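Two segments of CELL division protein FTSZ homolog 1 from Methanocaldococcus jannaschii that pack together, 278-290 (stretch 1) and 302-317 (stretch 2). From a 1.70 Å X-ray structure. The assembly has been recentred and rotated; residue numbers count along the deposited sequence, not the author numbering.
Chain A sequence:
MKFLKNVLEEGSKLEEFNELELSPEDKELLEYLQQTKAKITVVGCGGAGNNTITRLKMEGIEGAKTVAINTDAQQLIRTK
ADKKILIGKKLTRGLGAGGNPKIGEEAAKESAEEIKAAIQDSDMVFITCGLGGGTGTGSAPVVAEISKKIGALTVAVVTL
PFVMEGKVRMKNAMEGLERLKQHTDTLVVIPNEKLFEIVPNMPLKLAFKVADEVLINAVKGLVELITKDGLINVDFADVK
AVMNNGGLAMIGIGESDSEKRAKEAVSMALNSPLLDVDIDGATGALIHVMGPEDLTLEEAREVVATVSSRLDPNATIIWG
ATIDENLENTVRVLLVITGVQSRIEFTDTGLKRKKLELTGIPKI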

ATOM      1  N   ASP A 278     -12.840  -3.815  14.113  1.00 20.47           N
ATOM      2  CA  ASP A 278     -14.198  -4.285  13.872  1.00 28.21           C
ATOM      3  C   ASP A 278     -14.596  -3.846  12.461  1.00 20.27           C
ATOM      4  O   ASP A 278     -14.786  -2.655  12.199  1.00 22.64           O
ATOM      5  CB  ASP A 278     -15.160  -3.712  14.920  1.00 25.57           C
ATOM      6  CG  ASP A 278     -16.564  -4.306  14.830  1.00 60.47           C
ATOM      7  OD1 ASP A 278     -16.769  -5.297  14.094  1.00 37.97           O
ATOM      8  OD2 ASP A 278     -17.468  -3.776  15.508  1.00 66.40           O
ATOM      9  N   ILE A 279     -14.706  -4.819  11.559  1.00 24.76           N
ATOM     10  CA  ILE A 279     -14.959  -4.543  10.139  1.00 23.59           C
ATOM     11  C   ILE A 279     -16.389  -4.072   9.839  1.00 31.85           C
ATOM     12  O   ILE A 279     -16.715  -3.752   8.694  1.00 25.45           O
ATOM     13  CB  ILE A 279     -14.571  -5.744   9.227  1.00 30.13           C
ATOM     14  CG1 ILE A 279     -15.279  -7.029   9.675  1.00 38.92           C
ATOM     15  CG2 ILE A 279     -13.049  -5.915   9.195  1.00 42.20           C
ATOM     16  CD1 ILE A 279     -15.135  -8.191   8.707  1.00 35.46           C
ATOM     17  N   ASP A 280     -17.227  -4.025  10.873  1.00 35.50           N
ATOM     18  CA  ASP A 280     -18.587  -3.499  10.759  1.00 29.90           C
ATOM     19  C   ASP A 280     -18.597  -1.978  10.599  1.00 26.96           C
ATOM     20  O   ASP A 280     -19.569  -1.407  10.099  1.00 34.16           O
ATOM     21  CB  ASP A 280     -19.427  -3.906  11.975  1.00 35.39           C
ATOM     22  CG  ASP A 280     -19.677  -5.407  12.043  1.00 39.87           C
ATOM     23  OD1 ASP A 280     -19.576  -5.973  13.152  1.00128.04           O
ATOM     24  OD2 ASP A 280     -19.972  -6.020  10.995  1.00 39.23           O
ATOM     25  N   GLY A 281     -17.511  -1.331  11.021  1.00 28.45           N
ATOM     26  CA  GLY A 281     -17.369   0.120  10.910  1.00 29.89           C
ATOM     27  C   GLY A 281     -16.853   0.591   9.561  1.00 49.87           C
ATOM     28  O   GLY A 281     -16.641   1.788   9.355  1.00 30.92           O
ATOM     29  N   ALA A 282     -16.654  -0.353   8.642  1.00 31.79           N
ATOM     30  CA  ALA A 282     -16.160  -0.058   7.299  1.00 28.80           C
ATOM     31  C   ALA A 282     -17.223   0.602   6.429  1.00 32.22           C
ATOM     32  O   ALA A 282     -18.397   0.227   6.474  1.00 38.45           O
ATOM     33  CB  ALA A 282     -15.663  -1.323   6.637  1.00 22.91           C
ATOM     34  N   THR A 283     -16.794   1.577   5.632  1.00 22.63           N
ATOM     35  CA  THR A 283     -17.684   2.287   4.713  1.00 24.83           C
ATOM     36  C   THR A 283     -17.324   2.010   3.252  1.00 22.58           C
ATOM     37  O   THR A 283     -18.047   2.411   2.337  1.00 20.98           O
ATOM     38  CB  THR A 283     -17.675   3.813   4.969  1.00 21.05           C
ATOM     39  OG1 THR A 283     -16.333   4.310   4.893  1.00 24.94           O
ATOM     40  CG2 THR A 283     -18.260   4.136   6.340  1.00 30.48           C
ATOM     41  N   GLY A 284     -16.203   1.322   3.042  1.00 17.57           N
ATOM     42  CA  GLY A 284     -15.748   0.976   1.700  1.00 14.74           C
ATOM     43  C   GLY A 284     -14.756  -0.171   1.688  1.00 15.93           C
ATOM     44  O   GLY A 284     -14.225  -0.557   2.732  1.00 13.87           O
ATOM     45  N   ALA A 285     -14.508  -0.714   0.498  1.00 11.96           N
ATOM     46  CA  ALA A 285     -13.574  -1.826   0.333  1.00 12.35           C
ATOM     47  C   ALA A 285     -13.040  -1.934  -1.088  1.00 15.45           C
ATOM     48  O   ALA A 285     -13.757  -1.672  -2.055  1.00 14.37           O
ATOM     49  CB  ALA A 285     -14.228  -3.143   0.745  1.00 15.45           C
ATOM     50  N   LEU A 286     -11.770  -2.318  -1.197  1.00  9.76           N
ATOM     51  CA  LEU A 286     -11.181  -2.718  -2.469  1.00  7.20           C
ATOM     52  C   LEU A 286     -10.845  -4.202  -2.391  1.00 12.61           C
ATOM     53  O   LEU A 286     -10.271  -4.664  -1.401  1.00 12.99           O
ATOM     54  CB  LEU A 286      -9.925  -1.900  -2.792  1.00  8.29           C
ATOM     55  CG  LEU A 286     -10.069  -0.384  -2.976  1.00 12.80           C
ATOM     56  CD1 LEU A 286      -9.823   0.353  -1.666  1.00 17.75           C
ATOM     57  CD2 LEU A 286      -9.108   0.114  -4.041  1.00 23.50           C
ATOM     58  N   ILE A 287     -11.223  -4.945  -3.428  1.00 10.11           N
ATOM     59  CA  ILE A 287     -10.974  -6.386  -3.481  1.00  8.62           C
ATOM     60  C   ILE A 287     -10.185  -6.734  -4.736  1.00 10.53           C
ATOM     61  O   ILE A 287     -10.623  -6.447  -5.851  1.00 11.05           O
ATOM     62  CB  ILE A 287     -12.293  -7.211  -3.472  1.00 10.05           C
ATOM     63  CG1 ILE A 287     -13.193  -6.801  -2.302  1.00 13.41           C
ATOM     64  CG2 ILE A 287     -11.991  -8.715  -3.427  1.00 15.20           C
ATOM     65  CD1 ILE A 287     -14.588  -7.401  -2.357  1.00 16.13           C
ATOM     66  N   HIS A 288      -9.019  -7.341  -4.546  1.00  9.20           N
ATOM     67  CA  HIS A 288      -8.236  -7.856  -5.660  1.00  8.98           C
ATOM     68  C   HIS A 288      -8.160  -9.376  -5.565  1.00 12.14           C
ATOM     69  O   HIS A 288      -7.513  -9.921  -4.666  1.00 11.37           O
ATOM     70  CB  HIS A 288      -6.829  -7.249  -5.678  1.00 10.29           C
ATOM     71  CG  HIS A 288      -6.086  -7.476  -6.961  1.00 12.15           C
ATOM     72  ND1 HIS A 288      -5.002  -6.711  -7.338  1.00 12.12           N
ATOM     73  CD2 HIS A 288      -6.277  -8.372  -7.960  1.00 15.69           C
ATOM     74  CE1 HIS A 288      -4.551  -7.133  -8.506  1.00 11.53           C
ATOM     75  NE2 HIS A 288      -5.308  -8.139  -8.906  1.00 15.92           N
ATOM     76  N   VAL A 289      -8.835 -10.047  -6.493  1.00 11.28           N
ATOM     77  CA  VAL A 289      -8.807 -11.504  -6.577  1.00 11.98           C
ATOM     78  C   VAL A 289      -7.716 -11.917  -7.561  1.00 12.69           C
ATOM     79  O   VAL A 289      -7.696 -11.466  -8.707  1.00 11.67           O
ATOM     80  CB  VAL A 289     -10.174 -12.086  -7.020  1.00  9.38           C
ATOM     81  CG1 VAL A 289     -10.161 -13.612  -6.959  1.00 15.04           C
ATOM     82  CG2 VAL A 289     -11.304 -11.533  -6.154  1.00 13.89           C
ATOM     83  N   MET A 290      -6.804 -12.766  -7.098  1.00 10.63           N
ATOM     84  CA  MET A 290      -5.691 -13.231  -7.918  1.00 11.40           C
ATOM     85  C   MET A 290      -5.695 -14.750  -7.992  1.00 15.77           C
ATOM     86  O   MET A 290      -5.977 -15.423  -7.003  1.00 16.15           O
ATOM     87  CB  MET A 290      -4.362 -12.735  -7.347  1.00 15.85           C
ATOM     88  CG  MET A 290      -4.172 -11.226  -7.432  1.00 17.57           C
ATOM     89  SD  MET A 290      -2.994 -10.591  -6.223  1.00 24.31           S
ATOM     90  CE  MET A 290      -3.974 -10.642  -4.722  1.00 30.02           C
TER
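Stretch 2 (302-317) EVVATVSSRLDPNATI

How does stretch 2 run over stretch 1? Its helix, 302-310, lies on strand 284-290 nearly antiparallel, at 151° with the axes 9.6 Å apart at closest approach. Leu-311 leaves helical geometry, a type I turn from Asp-312 to Ala-315 reverses the chain, and Thr-316 and Ile-317 return as a strand parallel to stretch 1.

What does Ile-287 hold together? It has the largest covered area, and its CD1 reaches both helix and returning strand: 3.7 Å from Val-307 CB and 3.6 Å from Ile-317 CG2. Its CG2 lies 3.9 Å from Val-303 CG1, the same methyl that Val-289 CG2 meets at 3.9 Å.

Where do Ile-279 and Arg-310 meet? Ile-279 CD1 packs 3.7 Å from Arg-310 CG and also lies over one face of the guanidinium. At the guanidinium edge, Arg-310 NH1 donates to Asp-280 OD2 at 2.9 Å, a salt bridge, so the long side chain is held by both apolar and charged contacts.

How are the strands joined? Thr-316 straddles Gly-284: its N donates to Thr-283 O at 3.1 Å, and its O accepts from Ala-285 N at 3.0 Å. Ahead of the strand pairing, water 1 links the two stretches, donating to Ile-279 O (2.7 Å) and Ala-282 O (3.0 Å) and accepting from Asp-312 N (2.9 Å).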

ATOM      1  N   GLU A 302     -17.879 -14.951  -6.193  1.00 14.51           N
ATOM      2  CA  GLU A 302     -18.066 -15.600  -4.893  1.00 14.26           C
ATOM      3  C   GLU A 302     -17.332 -14.842  -3.784  1.00 18.71           C
ATOM      4  O   GLU A 302     -17.872 -14.652  -2.691  1.00 18.81           O
ATOM      5  CB  GLU A 302     -17.599 -17.061  -4.948  1.00 18.37           C
ATOM      6  CG  GLU A 302     -17.942 -17.884  -3.706  1.00 23.95           C
ATOM      7  CD  GLU A 302     -17.540 -19.347  -3.823  1.00 34.64           C
ATOM      8  OE1 GLU A 302     -16.564 -19.656  -4.544  1.00 50.33           O
ATOM      9  OE2 GLU A 302     -18.199 -20.193  -3.184  1.00115.56           O
ATOM     10  N   VAL A 303     -16.107 -14.406  -4.082  1.00 16.13           N
ATOM     11  CA  VAL A 303     -15.296 -13.619  -3.150  1.00 11.36           C
ATOM     12  C   VAL A 303     -15.988 -12.298  -2.799  1.00 16.32           C
ATOM     13  O   VAL A 303     -16.139 -11.965  -1.619  1.00 14.70           O
ATOM     14  CB  VAL A 303     -13.868 -13.357  -3.717  1.00 12.57           C
ATOM     15  CG1 VAL A 303     -13.090 -12.381  -2.836  1.00 14.24           C
ATOM     16  CG2 VAL A 303     -13.100 -14.665  -3.870  1.00 13.43           C
ATOM     17  N   VAL A 304     -16.420 -11.567  -3.825  1.00 15.54           N
ATOM     18  CA  VAL A 304     -17.070 -10.264  -3.648  1.00 13.82           C
ATOM     19  C   VAL A 304     -18.384 -10.379  -2.870  1.00 12.66           C
ATOM     20  O   VAL A 304     -18.658  -9.566  -1.985  1.00 17.58           O
ATOM     21  CB  VAL A 304     -17.307  -9.548  -5.005  1.00 18.33           C
ATOM     22  CG1 VAL A 304     -17.892  -8.154  -4.791  1.00 16.72           C
ATOM     23  CG2 VAL A 304     -16.010  -9.450  -5.791  1.00 17.01           C
ATOM     24  N   ALA A 305     -19.182 -11.396  -3.199  1.00 16.32           N
ATOM     25  CA  ALA A 305     -20.457 -11.642  -2.521  1.00 16.82           C
ATOM     26  C   ALA A 305     -20.268 -11.927  -1.030  1.00 16.08           C
ATOM     27  O   ALA A 305     -21.053 -11.461  -0.200  1.00 19.39           O
ATOM     28  CB  ALA A 305     -21.207 -12.786  -3.191  1.00 15.68           C
ATOM     29  N   THR A 306     -19.222 -12.685  -0.704  1.00 15.76           N
ATOM     30  CA  THR A 306     -18.892 -13.021   0.682  1.00 17.46           C
ATOM     31  C   THR A 306     -18.484 -11.774   1.472  1.00 22.22           C
ATOM     32  O   THR A 306     -18.927 -11.580   2.606  1.00 18.73           O
ATOM     33  CB  THR A 306     -17.785 -14.105   0.757  1.00 20.66           C
ATOM     34  OG1 THR A 306     -18.179 -15.247  -0.015  1.00 20.01           O
ATOM     35  CG2 THR A 306     -17.540 -14.544   2.197  1.00 18.04           C
ATOM     36  N   VAL A 307     -17.649 -10.931   0.863  1.00 16.55           N
ATOM     37  CA  VAL A 307     -17.228  -9.672   1.482  1.00 12.94           C
ATOM     38  C   VAL A 307     -18.421  -8.734   1.681  1.00 20.81           C
ATOM     39  O   VAL A 307     -18.583  -8.148   2.755  1.00 20.30           O
ATOM     40  CB  VAL A 307     -16.113  -8.965   0.660  1.00 15.31           C
ATOM     41  CG1 VAL A 307     -15.824  -7.574   1.212  1.00 18.21           C
ATOM     42  CG2 VAL A 307     -14.841  -9.797   0.654  1.00 15.25           C
ATOM     43  N   SER A 308     -19.258  -8.619   0.650  1.00 20.35           N
ATOM     44  CA  SER A 308     -20.427  -7.737   0.678  1.00 19.60           C
ATOM     45  C   SER A 308     -21.431  -8.113   1.769  1.00 19.13           C
ATOM     46  O   SER A 308     -21.998  -7.236   2.424  1.00 21.78           O
ATOM     47  CB  SER A 308     -21.116  -7.710  -0.689  1.00 22.34           C
ATOM     48  OG  SER A 308     -22.154  -6.744  -0.718  1.00 27.87           O
ATOM     49  N   SER A 309     -21.639  -9.415   1.959  1.00 19.88           N
ATOM     50  CA  SER A 309     -22.557  -9.921   2.981  1.00 20.32           C
ATOM     51  C   SER A 309     -22.027  -9.685   4.395  1.00 38.36           C
ATOM     52  O   SER A 309     -22.802  -9.451   5.325  1.00 29.85           O
ATOM     53  CB  SER A 309     -22.839 -11.410   2.763  1.00 30.87           C
ATOM     54  OG  SER A 309     -21.649 -12.175   2.852  1.00 50.94           O
ATOM     55  N   ARG A 310     -20.705  -9.745   4.544  1.00 27.77           N
ATOM     56  CA  ARG A 310     -20.051  -9.559   5.837  1.00 26.70           C
ATOM     57  C   ARG A 310     -20.004  -8.086   6.251  1.00 28.13           C
ATOM     58  O   ARG A 310     -20.199  -7.758   7.425  1.00 34.46           O
ATOM     59  CB  ARG A 310     -18.643 -10.173   5.816  1.00 24.41           C
ATOM     60  CG  ARG A 310     -17.860 -10.073   7.125  1.00 30.22           C
ATOM     61  CD  ARG A 310     -18.543 -10.810   8.274  1.00 36.57           C
ATOM     62  NE  ARG A 310     -17.879 -10.567   9.555  1.00 50.68           N
ATOM     63  CZ  ARG A 310     -18.140  -9.541  10.363  1.00314.16           C
ATOM     64  NH1 ARG A 310     -19.055  -8.637  10.035  1.00 32.54           N
ATOM     65  NH2 ARG A 310     -17.477  -9.416  11.504  1.00 44.83           N
ATOM     66  N   LEU A 311     -19.749  -7.207   5.285  1.00 25.99           N
ATOM     67  CA  LEU A 311     -19.667  -5.769   5.545  1.00 25.85           C
ATOM     68  C   LEU A 311     -21.045  -5.117   5.644  1.00 62.14           C
ATOM     69  O   LEU A 311     -22.069  -5.757   5.388  1.00 36.98           O
ATOM     70  CB  LEU A 311     -18.837  -5.068   4.464  1.00 25.91           C
ATOM     71  CG  LEU A 311     -17.347  -5.387   4.307  1.00 24.82           C
ATOM     72  CD1 LEU A 311     -16.782  -4.562   3.165  1.00 24.49           C
ATOM     73  CD2 LEU A 311     -16.565  -5.128   5.590  1.00 29.82           C
ATOM     74  N   ASP A 312     -21.052  -3.840   6.024  1.00 28.08           N
ATOM     75  CA  ASP A 312     -22.261  -3.021   6.052  1.00 32.54           C
ATOM     76  C   ASP A 312     -22.838  -2.916   4.636  1.00 41.31           C
ATOM     77  O   ASP A 312     -22.093  -2.668   3.686  1.00 30.65           O
ATOM     78  CB  ASP A 312     -21.932  -1.629   6.606  1.00 46.93           C
ATOM     79  CG  ASP A 312     -23.170  -0.833   6.978  1.00179.47           C
ATOM     80  OD1 ASP A 312     -23.844  -0.309   6.066  1.00 47.47           O
ATOM     81  OD2 ASP A 312     -23.460  -0.717   8.187  1.00173.78           O
ATOM     82  N   PRO A 313     -24.165  -3.119   4.490  1.00 30.78           N
ATOM     83  CA  PRO A 313     -24.823  -3.096   3.176  1.00 32.39           C
ATOM     84  C   PRO A 313     -24.656  -1.784   2.403  1.00 28.19           C
ATOM     85  O   PRO A 313     -24.809  -1.772   1.179  1.00 34.10           O
ATOM     86  CB  PRO A 313     -26.304  -3.323   3.517  1.00 54.22           C
ATOM     87  CG  PRO A 313     -26.429  -2.991   4.966  1.00 46.36           C
ATOM     88  CD  PRO A 313     -25.128  -3.399   5.569  1.00 56.28           C
ATOM     89  N   ASN A 314     -24.343  -0.703   3.112  1.00 28.44           N
ATOM     90  CA  ASN A 314     -24.162   0.613   2.497  1.00 29.60           C
ATOM     91  C   ASN A 314     -22.730   0.888   2.023  1.00 27.17           C
ATOM     92  O   ASN A 314     -22.462   1.930   1.419  1.00 28.87           O
ATOM     93  CB  ASN A 314     -24.626   1.718   3.454  1.00 39.49           C
ATOM     94  CG  ASN A 314     -26.124   1.682   3.712  1.00437.14           C
ATOM     95  OD1 ASN A 314     -26.926   1.563   2.784  1.00 51.36           O
ATOM     96  ND2 ASN A 314     -26.506   1.798   4.978  1.00 61.90           N
ATOM     97  N   ALA A 315     -21.822  -0.050   2.292  1.00 28.06           N
ATOM     98  CA  ALA A 315     -20.410   0.107   1.931  1.00 24.49           C
ATOM     99  C   ALA A 315     -20.187   0.050   0.421  1.00 23.59           C
ATOM    100  O   ALA A 315     -20.768  -0.788  -0.272  1.00 26.63           O
ATOM    101  CB  ALA A 315     -19.556  -0.938   2.635  1.00 23.56           C
ATOM    102  N   THR A 316     -19.344   0.954  -0.074  1.00 21.50           N
ATOM    103  CA  THR A 316     -18.999   1.008  -1.493  1.00 15.52           C
ATOM    104  C   THR A 316     -17.840   0.057  -1.775  1.00 23.40           C
ATOM    105  O   THR A 316     -16.722   0.265  -1.296  1.00 17.62           O
ATOM    106  CB  THR A 316     -18.629   2.442  -1.939  1.00 23.95           C
ATOM    107  OG1 THR A 316     -19.629   3.363  -1.486  1.00 32.50           O
ATOM    108  CG2 THR A 316     -18.522   2.527  -3.458  1.00 32.61           C
ATOM    109  N   ILE A 317     -18.117  -0.983  -2.555  1.00 16.28           N
ATOM    110  CA  ILE A 317     -17.134  -2.029  -2.830  1.00 16.10           C
ATOM    111  C   ILE A 317     -16.697  -2.013  -4.295  1.00 22.52           C
ATOM    112  O   ILE A 317     -17.530  -2.075  -5.203  1.00 23.72           O
ATOM    113  CB  ILE A 317     -17.674  -3.427  -2.431  1.00 16.46           C
ATOM    114  CG1 ILE A 317     -17.947  -3.478  -0.922  1.00 19.50           C
ATOM    115  CG2 ILE A 317     -16.694  -4.527  -2.834  1.00 21.84           C
ATOM    116  CD1 ILE A 317     -18.899  -4.576  -0.493  1.00 27.68           C
TER
HETATM  117  O   HOH W   1     -18.708  -2.681   7.181  1.00 26.84           O
HETATM  118  O   HOH W   2     -19.922   4.359   1.598  1.00 44.28           O